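Local structure of proteolytically activated form of PPO4 Tyrosinase (Agaricus bisporus var. bisporus H97, 4OUA) at residues N226-W229 / E230-S233; K26-T29 / L30-A34; L341-T344 / A345-N348; V257-G260 / A261-H265; Q36-Q39 / D40-Q43. The protein is a copper-containing oxidase that catalyses the o-hydroxylation of monophenols and the oxidation of the resulting o-diphenols to o-quinones, the first step of melanin synthesis. All coordinates share one frame; numbering follows the deposited sequence.

Interaction 1: N226-W229 / E230-S233; sequences NANW and EAFS
N226 faces F232 across the turn that leads into the short helix 229-233. Its amide meets the phenyl group at the ring's edge, near the ring plane, with N226 CG 3.9 Å from F232 CD1. The two side chains cross at about a right angle, and the amide plane is turned 65° from the ring plane. N226 OD1 lies 3.5 Å from F232 CB. The amide's ND2 is engaged elsewhere, by the backbone oxygens of M222 and N244. N228 reaches forward with its amide to the start of the helix, its OD1 3.3 Å from A231 CB; this is plain van der Waals contact. W229 carries the rest. With CG anti to the backbone N (chi1 178°), its indole extends alongside the helix, and S233 CB rests over one face, 3.8 Å from the centroid of the five-membered ring, a CH-pi contact. Its six-membered ring meets F232 obliquely, with W229 CZ3 4.0 Å from F232 CE2 and the planes 58° apart. The backbone O of W229 accepts from F232 N and S233 N; both bonds are less sure, because the position of W229 O in the model is doubtful. The indole NE1 donates to the backbone O of V84. An alanine at W229 would probably open a gap beside F232 and S233 and leave the V84 carbonyl without this donor. The side-chain contacts between the segments are van der Waals and aromatic, the hydrogen bonds between them come from the backbone, and N226 ND2 and W229 NE1 tie the turn to backbone oxygens elsewhere in the same chain.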
loop_
_atom_site.group_PDB
_atom_site.type_symbol
_atom_site.label_atom_id
_atom_site.label_comp_id
_atom_site.label_asym_id
_atom_site.label_seq_id
_atom_site.Cartn_x
_atom_site.Cartn_y
_atom_site.Cartn_z
ATOM N N ASN A 226 19.822 -6.213 -8.286
ATOM C CA ASN A 226 19.387 -4.969 -8.918
ATOM C C ASN A 226 20.357 -3.835 -8.607
ATOM O O ASN A 226 20.194 -3.128 -7.612
ATOM C CB ASN A 226 17.979 -4.581 -8.460
ATOM C CG ASN A 226 16.894 -5.235 -9.285
ATOM O OD1 ASN A 226 16.646 -4.846 -10.427
ATOM N ND2 ASN A 226 16.231 -6.230 -8.707
ATOM N N ALA A 227 21.367 -3.663 -9.453
ATOM C CA ALA A 227 22.387 -2.647 -9.219
ATOM C C ALA A 227 21.925 -1.271 -9.690
ATOM O O ALA A 227 22.082 -0.278 -8.980
ATOM C CB ALA A 227 23.685 -3.033 -9.907
ATOM N N ASN A 228 21.358 -1.216 -10.891
ATOM C CA ASN A 228 20.882 0.045 -11.448
ATOM C C ASN A 228 19.417 0.295 -11.107
ATOM O O ASN A 228 18.641 -0.643 -10.919
ATOM C CB ASN A 228 21.084 0.073 -12.966
ATOM C CG ASN A 228 20.256 -0.974 -13.688
ATOM O OD1 ASN A 228 20.065 -2.085 -13.191
ATOM N ND2 ASN A 228 19.755 -0.620 -14.866
ATOM N N TRP A 229 19.046 1.569 -11.036
ATOM C CA TRP A 229 17.710 1.971 -10.612
ATOM C C TRP A 229 16.652 1.719 -11.681
ATOM O O TRP A 229 15.499 1.422 -11.366
ATOM C CB TRP A 229 17.711 3.451 -10.221
ATOM C CG TRP A 229 16.366 3.977 -9.822
ATOM C CD1 TRP A 229 15.479 4.644 -10.614
ATOM C CD2 TRP A 229 15.757 3.881 -8.529
ATOM N NE1 TRP A 229 14.354 4.969 -9.895
ATOM C CE2 TRP A 229 14.500 4.512 -8.614
ATOM C CE3 TRP A 229 16.153 3.324 -7.311
ATOM C CZ2 TRP A 229 13.636 4.599 -7.525
ATOM C CZ3 TRP A 229 15.293 3.412 -6.232
ATOM C CH2 TRP A 229 14.049 4.045 -6.346
ATOM N N GLU A 230 17.044 1.842 -12.945
ATOM C CA GLU A 230 16.103 1.686 -14.049
ATOM C C GLU A 230 15.494 0.290 -14.084
ATOM O O GLU A 230 14.287 0.137 -14.260
ATOM C CB GLU A 230 16.786 1.992 -15.382
ATOM C CG GLU A 230 16.241 3.226 -16.084
ATOM C CD GLU A 230 14.778 3.083 -16.466
ATOM O OE1 GLU A 230 14.303 1.934 -16.597
ATOM O OE2 GLU A 230 14.102 4.121 -16.635
ATOM N N ALA A 231 16.332 -0.728 -13.912
ATOM C CA ALA A 231 15.872 -2.110 -13.961
ATOM C C ALA A 231 15.126 -2.501 -12.686
ATOM O O ALA A 231 14.435 -3.519 -12.649
ATOM C CB ALA A 231 17.044 -3.048 -14.195
ATOM N N PHE A 232 15.266 -1.686 -11.646
ATOM C CA PHE A 232 14.651 -1.979 -10.355
ATOM C C PHE A 232 13.352 -1.208 -10.128
ATOM O O PHE A 232 12.417 -1.722 -9.513
ATOM C CB PHE A 232 15.636 -1.670 -9.224
ATOM C CG PHE A 232 15.000 -1.618 -7.861
ATOM C CD1 PHE A 232 14.743 -2.782 -7.156
ATOM C CD2 PHE A 232 14.665 -0.403 -7.286
ATOM C CE1 PHE A 232 14.163 -2.737 -5.904
ATOM C CE2 PHE A 232 14.082 -0.352 -6.034
ATOM C CZ PHE A 232 13.831 -1.520 -5.342
ATOM N N SER A 233 13.268 -0.000 -10.650
ATOM C CA SER A 233 12.133 0.860 -10.407
ATOM C C SER A 233 10.858 0.462 -11.076
ATOM O O SER A 233 9.846 0.356 -10.435
ATOM C CB SER A 233 12.466 2.245 -10.849
ATOM O OG SER A 233 13.446 2.149 -11.813
#

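Interaction 2: K26-T29 / L30-A34; sequences KFFT and LYIRA
I32 lies over one face of the F28 ring, one helical turn further on. The approach is nearly perpendicular: I32 CG1 stands 3.9 Å from the ring centroid and only 12° off the ring normal, a CH-pi contact over the centre. The end of the same branch, I32 CD1, lies over the same face, 3.8 Å from F28 CZ. Two torsions produce this overlap, F28 CG being anti to its own N (chi1 -173°) while I32 CG1 is anti to its carbonyl carbon (chi1 -58°). An alanine in place of F28 would probably leave the outer branch of I32 without its aromatic floor and open a gap beside I151. Behind the side chains, the alpha-helical backbone sets the four-residue spacing: I32 N donates to F28 O at 3.0 Å, and L30 N to K26 O at 2.9 Å. The bonds from Y31 N to F27 O and from R33 N to T29 O continue the pattern. T29 adds a side-chain link, its OG1 being hydrogen-bonded to E25 O and to T152 N of strand 148-152. At the start of the helix K26 makes a cation-pi contact with W119. Helix 25-39 packs among several elements: F28, T29, I32 and R33 touch I151 of strand 148-152, L30 and Y31 pack on I108 and L101 of helix 86-109, and K26 and L30 touch A122 of helix 116-125.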
loop_
_atom_site.group_PDB
_atom_site.type_symbol
_atom_site.label_atom_id
_atom_site.label_comp_id
_atom_site.label_asym_id
_atom_site.label_seq_id
_atom_site.Cartn_x
_atom_site.Cartn_y
_atom_site.Cartn_z
ATOM N N LYS A 26 -5.034 -4.458 20.660
ATOM C CA LYS A 26 -5.155 -3.013 20.494
ATOM C C LYS A 26 -5.050 -2.592 19.030
ATOM O O LYS A 26 -5.938 -1.916 18.508
ATOM C CB LYS A 26 -4.088 -2.287 21.317
ATOM C CG LYS A 26 -4.578 -1.762 22.658
ATOM C CD LYS A 26 -4.966 -2.894 23.594
ATOM C CE LYS A 26 -5.564 -2.355 24.885
ATOM N NZ LYS A 26 -4.649 -1.397 25.567
ATOM N N PHE A 27 -3.962 -2.992 18.379
ATOM C CA PHE A 27 -3.708 -2.621 16.990
ATOM C C PHE A 27 -4.805 -3.104 16.046
ATOM O O PHE A 27 -5.251 -2.362 15.169
ATOM C CB PHE A 27 -2.356 -3.173 16.528
ATOM C CG PHE A 27 -1.177 -2.375 17.003
ATOM C CD1 PHE A 27 -1.302 -1.022 17.275
ATOM C CD2 PHE A 27 0.060 -2.976 17.172
ATOM C CE1 PHE A 27 -0.214 -0.283 17.709
ATOM C CE2 PHE A 27 1.149 -2.244 17.607
ATOM C CZ PHE A 27 1.011 -0.895 17.876
ATOM N N PHE A 28 -5.234 -4.348 16.224
ATOM C CA PHE A 28 -6.236 -4.938 15.345
ATOM C C PHE A 28 -7.594 -4.272 15.530
ATOM O O PHE A 28 -8.282 -3.975 14.555
ATOM C CB PHE A 28 -6.346 -6.444 15.590
ATOM C CG PHE A 28 -7.237 -7.152 14.610
ATOM C CD1 PHE A 28 -6.868 -7.272 13.281
ATOM C CD2 PHE A 28 -8.438 -7.706 15.020
ATOM C CE1 PHE A 28 -7.685 -7.924 12.375
ATOM C CE2 PHE A 28 -9.260 -8.360 14.120
ATOM C CZ PHE A 28 -8.883 -8.469 12.795
ATOM N N THR A 29 -7.973 -4.039 16.784
ATOM C CA THR A 29 -9.227 -3.363 17.096
ATOM C C THR A 29 -9.257 -1.951 16.523
ATOM O O THR A 29 -10.255 -1.530 15.937
ATOM C CB THR A 29 -9.465 -3.281 18.615
ATOM O OG1 THR A 29 -9.734 -4.590 19.133
ATOM C CG2 THR A 29 -10.644 -2.371 18.917
ATOM N N LEU A 30 -8.158 -1.223 16.698
ATOM C CA LEU A 30 -8.070 0.150 16.217
ATOM C C LEU A 30 -8.110 0.203 14.696
ATOM O O LEU A 30 -8.661 1.135 14.113
ATOM C CB LEU A 30 -6.795 0.823 16.732
ATOM C CG LEU A 30 -6.789 1.231 18.207
ATOM C CD1 LEU A 30 -5.477 1.912 18.572
ATOM C CD2 LEU A 30 -7.972 2.139 18.514
ATOM N N TYR A 31 -7.529 -0.808 14.061
ATOM C CA TYR A 31 -7.474 -0.868 12.606
ATOM C C TYR A 31 -8.854 -1.159 12.017
ATOM O O TYR A 31 -9.260 -0.544 11.033
ATOM C CB TYR A 31 -6.463 -1.923 12.151
ATOM C CG TYR A 31 -6.132 -1.856 10.678
ATOM C CD1 TYR A 31 -5.228 -0.919 10.193
ATOM C CD2 TYR A 31 -6.724 -2.727 9.772
ATOM C CE1 TYR A 31 -4.922 -0.852 8.847
ATOM C CE2 TYR A 31 -6.424 -2.667 8.423
ATOM C CZ TYR A 31 -5.521 -1.727 7.967
ATOM O OH TYR A 31 -5.218 -1.659 6.626
ATOM N N ILE A 32 -9.571 -2.098 12.629
ATOM C CA ILE A 32 -10.910 -2.459 12.178
ATOM C C ILE A 32 -11.896 -1.312 12.381
ATOM O O ILE A 32 -12.789 -1.094 11.561
ATOM C CB ILE A 32 -11.436 -3.706 12.913
ATOM C CG1 ILE A 32 -10.496 -4.894 12.696
ATOM C CG2 ILE A 32 -12.845 -4.042 12.450
ATOM C CD1 ILE A 32 -10.357 -5.312 11.250
ATOM N N ARG A 33 -11.731 -0.583 13.479
ATOM C CA ARG A 33 -12.588 0.560 13.767
ATOM C C ARG A 33 -12.286 1.732 12.838
ATOM O O ARG A 33 -13.193 2.318 12.250
ATOM C CB ARG A 33 -12.432 0.997 15.225
ATOM C CG ARG A 33 -12.979 0.008 16.240
ATOM C CD ARG A 33 -14.465 -0.239 16.030
ATOM N NE ARG A 33 -15.092 -0.838 17.206
ATOM C CZ ARG A 33 -16.365 -1.223 17.263
ATOM N NH1 ARG A 33 -17.153 -1.079 16.207
ATOM N NH2 ARG A 33 -16.848 -1.755 18.377
ATOM N N ALA A 34 -11.004 2.066 12.710
ATOM C CA ALA A 34 -10.587 3.222 11.923
ATOM C C ALA A 34 -10.830 3.002 10.437
ATOM O O ALA A 34 -11.195 3.930 9.715
ATOM C CB ALA A 34 -9.122 3.535 12.178
#

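Interaction 3: L341-T344 / A345-N348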
loop_
_atom_site.group_PDB
_atom_site.type_symbol
_atom_site.label_atom_id
_atom_site.label_comp_id
_atom_site.label_asym_id
_atom_site.label_seq_id
_atom_site.Cartn_x
_atom_site.Cartn_y
_atom_site.Cartn_z
ATOM N N LEU A 341 13.142 10.938 0.354
ATOM C CA LEU A 341 12.359 9.745 0.672
ATOM C C LEU A 341 13.206 8.491 0.868
ATOM O O LEU A 341 12.673 7.382 0.951
ATOM C CB LEU A 341 11.319 9.491 -0.421
ATOM C CG LEU A 341 10.201 10.526 -0.510
ATOM C CD1 LEU A 341 9.162 10.102 -1.536
ATOM C CD2 LEU A 341 9.565 10.741 0.856
ATOM N N THR A 342 14.522 8.660 0.940
ATOM C CA THR A 342 15.408 7.542 1.229
ATOM C C THR A 342 15.323 7.186 2.706
ATOM O O THR A 342 15.636 6.066 3.106
ATOM C CB THR A 342 16.869 7.858 0.864
ATOM O OG1 THR A 342 17.325 8.979 1.632
ATOM C CG2 THR A 342 16.992 8.175 -0.619
ATOM N N ASP A 343 14.888 8.151 3.509
ATOM C CA ASP A 343 14.790 7.971 4.952
ATOM C C ASP A 343 13.336 7.907 5.412
ATOM O O ASP A 343 12.661 8.932 5.504
ATOM C CB ASP A 343 15.522 9.103 5.674
ATOM C CG ASP A 343 15.507 8.940 7.178
ATOM O OD1 ASP A 343 15.430 7.785 7.650
ATOM O OD2 ASP A 343 15.575 9.967 7.888
ATOM N N THR A 344 12.863 6.701 5.706
ATOM C CA THR A 344 11.478 6.498 6.121
ATOM C C THR A 344 11.198 7.119 7.488
ATOM O O THR A 344 10.042 7.268 7.885
ATOM C CB THR A 344 11.116 4.997 6.169
ATOM O OG1 THR A 344 11.871 4.348 7.200
ATOM C CG2 THR A 344 11.410 4.333 4.831
ATOM N N ALA A 345 12.257 7.482 8.203
ATOM C CA ALA A 345 12.115 8.090 9.519
ATOM C C ALA A 345 11.432 9.452 9.421
ATOM O O ALA A 345 10.808 9.914 10.378
ATOM C CB ALA A 345 13.472 8.220 10.191
ATOM N N LEU A 346 11.551 10.088 8.260
ATOM C CA LEU A 346 10.913 11.378 8.021
ATOM C C LEU A 346 9.397 11.246 8.036
ATOM O O LEU A 346 8.677 12.231 8.197
ATOM C CB LEU A 346 11.369 11.971 6.687
ATOM C CG LEU A 346 12.358 13.136 6.756
ATOM C CD1 LEU A 346 13.635 12.723 7.472
ATOM C CD2 LEU A 346 12.663 13.658 5.361
ATOM N N LEU A 347 8.923 10.018 7.862
ATOM C CA LEU A 347 7.493 9.739 7.856
ATOM C C LEU A 347 7.106 8.913 9.077
ATOM O O LEU A 347 6.033 8.313 9.120
ATOM C CB LEU A 347 7.099 9.021 6.566
ATOM C CG LEU A 347 7.327 9.840 5.293
ATOM C CD1 LEU A 347 7.280 8.956 4.056
ATOM C CD2 LEU A 347 6.302 10.962 5.191
ATOM N N ASN A 348 7.997 8.889 10.063
ATOM C CA ASN A 348 7.731 8.252 11.348
ATOM C C ASN A 348 7.373 6.772 11.260
ATOM O O ASN A 348 6.494 6.299 11.981
ATOM C CB ASN A 348 6.612 8.999 12.077
ATOM C CG ASN A 348 7.142 9.982 13.101
ATOM O OD1 ASN A 348 8.346 10.226 13.177
ATOM N ND2 ASN A 348 6.244 10.549 13.899
#
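D343 and L346 are joined by a backbone bond at the start of a tight turn, and their side chains touch. L346 N donates to D343 O at 3.2 Å, and L347 N repeats the three-residue step to T344 O at 3.0 Å. In both bonds the donor lies well above the carbonyl plane, 49° out of it for D343 O, in keeping with the narrow winding of a 3-10 turn. A further three-residue bond runs from N348 N to A345 O. The buried side of the contact is apolar: L341 CD2 and L347 CD1 meet at 4.3 Å, a modest touch in itself, but both leucines also press on W336, and helix 86-109 closes in through T88 against L341 and S95 against L347. T344, only partly covered, also touches R91 and hydrogen-bonds through OG1 to Y349 O.

The outer side is looser and partly open to solvent. D343 holds its carboxylate out over the turn, CG anti to the backbone N (chi1 -178°). OD1 accepts from A345 N at 3.2 Å, but this bond is weak. The other oxygen, OD2, rests 3.4 Å from CD1 of L346, an exposed leucine that crosses the aspartate side chain at about a right angle. A345 CB is also near D343 OD1. The D343 OD1 bond to a nitrogen two residues ahead forms an Asx turn, closed by a weak bond, at the head of a short 3-10 segment in the loop that leads into strand 349-350, which pairs in parallel with strand 13-14.

Interaction 4: V257-G260 / A261-H265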
loop_
_atom_site.group_PDB
_atom_site.type_symbol
_atom_site.label_atom_id
_atom_site.label_comp_id
_atom_site.label_asym_id
_atom_site.label_seq_id
_atom_site.Cartn_x
_atom_site.Cartn_y
_atom_site.Cartn_z
ATOM N N VAL A 257 -4.967 -11.599 -7.029
ATOM C CA VAL A 257 -6.127 -11.214 -6.235
ATOM C C VAL A 257 -7.309 -10.768 -7.090
ATOM O O VAL A 257 -8.454 -11.130 -6.817
ATOM C CB VAL A 257 -5.774 -10.080 -5.254
ATOM C CG1 VAL A 257 -7.019 -9.602 -4.526
ATOM C CG2 VAL A 257 -4.714 -10.542 -4.267
ATOM N N GLY A 258 -7.030 -9.983 -8.125
ATOM C CA GLY A 258 -8.082 -9.379 -8.922
ATOM C C GLY A 258 -8.536 -10.186 -10.123
ATOM O O GLY A 258 -9.705 -10.130 -10.506
ATOM N N ARG A 259 -7.618 -10.940 -10.718
ATOM C CA ARG A 259 -7.905 -11.653 -11.958
ATOM C C ARG A 259 -8.447 -13.061 -11.715
ATOM O O ARG A 259 -7.706 -13.965 -11.329
ATOM C CB ARG A 259 -6.645 -11.722 -12.825
ATOM C CG ARG A 259 -6.871 -12.230 -14.241
ATOM C CD ARG A 259 -7.750 -11.280 -15.037
ATOM N NE ARG A 259 -7.684 -11.551 -16.471
ATOM C CZ ARG A 259 -8.442 -12.442 -17.101
ATOM N NH1 ARG A 259 -9.332 -13.157 -16.425
ATOM N NH2 ARG A 259 -8.309 -12.619 -18.408
ATOM N N GLY A 260 -9.745 -13.238 -11.944
ATOM C CA GLY A 260 -10.362 -14.551 -11.893
ATOM C C GLY A 260 -10.750 -14.996 -13.290
ATOM O O GLY A 260 -9.909 -15.043 -14.188
ATOM N N ALA A 261 -12.024 -15.326 -13.478
ATOM C CA ALA A 261 -12.541 -15.600 -14.813
ATOM C C ALA A 261 -12.656 -14.281 -15.568
ATOM O O ALA A 261 -12.315 -14.189 -16.745
ATOM C CB ALA A 261 -13.881 -16.303 -14.742
ATOM N N ILE A 262 -13.143 -13.264 -14.866
ATOM C CA ILE A 262 -13.155 -11.899 -15.375
ATOM C C ILE A 262 -12.294 -11.028 -14.466
ATOM O O ILE A 262 -11.912 -11.452 -13.373
ATOM C CB ILE A 262 -14.584 -11.325 -15.460
ATOM C CG1 ILE A 262 -15.271 -11.390 -14.095
ATOM C CG2 ILE A 262 -15.402 -12.082 -16.493
ATOM C CD1 ILE A 262 -16.704 -10.899 -14.112
ATOM N N ARG A 263 -11.987 -9.816 -14.912
ATOM C CA ARG A 263 -11.101 -8.937 -14.156
ATOM C C ARG A 263 -11.800 -8.289 -12.960
ATOM O O ARG A 263 -12.861 -7.677 -13.099
ATOM C CB ARG A 263 -10.523 -7.854 -15.068
ATOM C CG ARG A 263 -9.696 -8.392 -16.224
ATOM C CD ARG A 263 -9.048 -7.261 -17.003
ATOM N NE ARG A 263 -10.038 -6.336 -17.546
ATOM C CZ ARG A 263 -9.738 -5.211 -18.186
ATOM N NH1 ARG A 263 -8.470 -4.866 -18.365
ATOM N NH2 ARG A 263 -10.706 -4.431 -18.647
ATOM N N GLY A 264 -11.194 -8.433 -11.786
ATOM C CA GLY A 264 -11.690 -7.796 -10.580
ATOM C C GLY A 264 -11.036 -6.443 -10.373
ATOM O O GLY A 264 -10.387 -5.918 -11.277
ATOM N N HIS A 265 -11.198 -5.878 -9.180
ATOM C CA HIS A 265 -10.669 -4.548 -8.893
ATOM C C HIS A 265 -9.143 -4.524 -8.787
ATOM O O HIS A 265 -8.493 -3.639 -9.342
ATOM C CB HIS A 265 -11.288 -3.998 -7.606
ATOM C CG HIS A 265 -12.730 -3.621 -7.743
ATOM N ND1 HIS A 265 -13.752 -4.545 -7.686
ATOM C CD2 HIS A 265 -13.323 -2.418 -7.940
ATOM C CE1 HIS A 265 -14.909 -3.928 -7.838
ATOM N NE2 HIS A 265 -14.677 -2.639 -7.994
#
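R259 and R263 run obliquely across one another, their aliphatic parts in contact while the charged groups diverge. R259 CD is 3.7 Å from R263 CG, and R263 CG also meets NE of R259. The guanidinium planes stand 78° apart, with the two NE atoms, R259 NE and R263 NE, 5.8 Å from each other, so the like charges are not stacked. R259 owes its course to a bend at chi2 (65°), which brings the guanidinium over the turn. There its NH1 donates to A261 O at 3.2 Å, a weak bond made at the edge of the guanidinium.

The backbones beneath form a single antiparallel bridge, R259 and R263 being a non-hydrogen-bonded pair flanked by two hydrogen bonds. G264 N donates to G258 O at 2.6 Å, and G260 N to I262 O at 3.2 Å; both donors sit above the carbonyl planes of their partners, the first by 41°. This hairpin-like reversal begins at the last residue of helix 246-258, which carries the copper ligands H250 and H254. At G258, a buried residue, the approach to the returning chain is made by backbone alone. Further out, I262 packs on P193 and K197, the backbone of A261 is hydrogen-bonded to P193, and R259 O accepts from K207 NZ. R259 and R263 are exposed, and in the crystal both touch a neighbouring molecule.

Interaction 5: Q36-Q39 / D40-Q43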
loop_
_atom_site.group_PDB
_atom_site.type_symbol
_atom_site.label_atom_id
_atom_site.label_comp_id
_atom_site.label_asym_id
_atom_site.label_seq_id
_atom_site.Cartn_x
_atom_site.Cartn_y
_atom_site.Cartn_z
ATOM N N GLN A 36 -13.168 1.045 9.112
ATOM C CA GLN A 36 -14.606 1.152 8.915
ATOM C C GLN A 36 -15.027 2.618 8.970
ATOM O O GLN A 36 -15.939 3.044 8.266
ATOM C CB GLN A 36 -15.357 0.335 9.971
ATOM C CG GLN A 36 -16.869 0.334 9.808
ATOM C CD GLN A 36 -17.329 -0.501 8.631
ATOM O OE1 GLN A 36 -17.030 -1.693 8.545
ATOM N NE2 GLN A 36 -18.060 0.121 7.713
ATOM N N ALA A 37 -14.339 3.388 9.806
ATOM C CA ALA A 37 -14.658 4.797 9.995
ATOM C C ALA A 37 -14.418 5.613 8.728
ATOM O O ALA A 37 -15.238 6.452 8.357
ATOM C CB ALA A 37 -13.847 5.366 11.148
ATOM N N ILE A 38 -13.292 5.365 8.066
ATOM C CA ILE A 38 -12.939 6.112 6.864
ATOM C C ILE A 38 -13.678 5.579 5.638
ATOM O O ILE A 38 -13.827 6.284 4.639
ATOM C CB ILE A 38 -11.420 6.079 6.602
ATOM C CG1 ILE A 38 -10.946 4.647 6.352
ATOM C CG2 ILE A 38 -10.667 6.695 7.769
ATOM C CD1 ILE A 38 -9.468 4.542 6.046
ATOM N N GLN A 39 -14.140 4.335 5.715
ATOM C CA GLN A 39 -14.943 3.759 4.644
ATOM C C GLN A 39 -16.366 4.306 4.690
ATOM O O GLN A 39 -17.048 4.381 3.668
ATOM C CB GLN A 39 -14.967 2.232 4.735
ATOM C CG GLN A 39 -13.663 1.555 4.351
ATOM C CD GLN A 39 -13.777 0.040 4.345
ATOM O OE1 GLN A 39 -14.810 -0.518 4.722
ATOM N NE2 GLN A 39 -12.715 -0.633 3.912
ATOM N N ASP A 40 -16.805 4.690 5.885
ATOM C CA ASP A 40 -18.161 5.189 6.074
ATOM C C ASP A 40 -18.237 6.705 5.923
ATOM O O ASP A 40 -19.324 7.279 5.946
ATOM C CB ASP A 40 -18.696 4.769 7.445
ATOM C CG ASP A 40 -18.864 3.265 7.570
ATOM O OD1 ASP A 40 -19.138 2.606 6.545
ATOM O OD2 ASP A 40 -18.721 2.739 8.694
ATOM N N LYS A 41 -17.085 7.349 5.768
ATOM C CA LYS A 41 -17.045 8.790 5.542
ATOM C C LYS A 41 -17.621 9.148 4.176
ATOM O O LYS A 41 -17.647 8.320 3.266
ATOM C CB LYS A 41 -15.614 9.322 5.654
ATOM C CG LYS A 41 -15.075 9.408 7.072
ATOM C CD LYS A 41 -13.671 9.995 7.080
ATOM C CE LYS A 41 -13.105 10.078 8.488
ATOM N NZ LYS A 41 -11.679 10.513 8.486
ATOM N N ASP A 42 -18.087 10.386 4.044
ATOM C CA ASP A 42 -18.606 10.886 2.776
ATOM C C ASP A 42 -17.517 10.849 1.709
ATOM O O ASP A 42 -16.386 11.269 1.952
ATOM C CB ASP A 42 -19.147 12.306 2.949
ATOM C CG ASP A 42 -19.581 12.931 1.640
ATOM O OD1 ASP A 42 -20.074 12.197 0.759
ATOM O OD2 ASP A 42 -19.432 14.162 1.494
ATOM N N GLN A 43 -17.857 10.345 0.526
ATOM C CA GLN A 43 -16.868 10.153 -0.530
ATOM C C GLN A 43 -16.305 11.466 -1.069
ATOM O O GLN A 43 -15.317 11.467 -1.800
ATOM C CB GLN A 43 -17.470 9.337 -1.674
ATOM C CG GLN A 43 -17.626 7.860 -1.348
ATOM C CD GLN A 43 -18.121 7.049 -2.526
ATOM O OE1 GLN A 43 -18.118 5.818 -2.494
ATOM N NE2 GLN A 43 -18.553 7.738 -3.577
#
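Q36 and D40 meet through a folded glutamine chain: CG leaves anti to the backbone N (chi1 -177°), and a bend at chi2 (73°) turns the amide back toward the aspartate. D40, its own CG beside its N, comes to the same point from one turn later. This is an i to i+4 side-chain link over the last turn of helix 25-39. Q36 NE2 donates to D40 OD2 at 2.9 Å, fairly straight at 159°, on the syn side of OD2 but tilted from the carboxylate plane, while OD2 lies almost in the amide plane. The same nitrogen makes a weak second bond to D40 OD1; NE2 thus bridges both oxygens, which probably limits rotation of the carboxylate. The main chain frays alongside: D40 N gives weak bonds to Q36 O at 3.0 Å and to A37 O at 3.4 Å.

On the inner side, I38 packs on Y97, L101 and A104 of helix 86-109, and Q39 NE2 is hydrogen-bonded to P164 O. K41 extends back across I38, its CG 3.2 Å from A37 O. Its amine makes a weak hydrogen bond to S47 O, and K41 NZ passes 4.0 Å from I38 CG2.

Overall arrangement
Along the chain the order is interaction 2, 5, 1, 4, 3. Interaction 2 lies within helix 25-39 and interaction 5 runs over its C-terminal end, their centres about 15 Å apart, and both pack on helix 86-109. Interactions 1 and 4 lie within the common central domain of tyrosinase, about 29 Å apart between centres, on or beside successive helices 229-233 and 246-258. Interaction 3, the last, lies in a loop against helix 86-109, with its nearest atoms about 8 Å from interaction 1. Interactions 1 and 2 are on opposite sides of the chain's centre, about 37 Å apart between centres. The five local contacts are thus spread around the fold, and helix 86-109, which carries copper ligand H90, is touched by interactions 1, 2, 3 and 5.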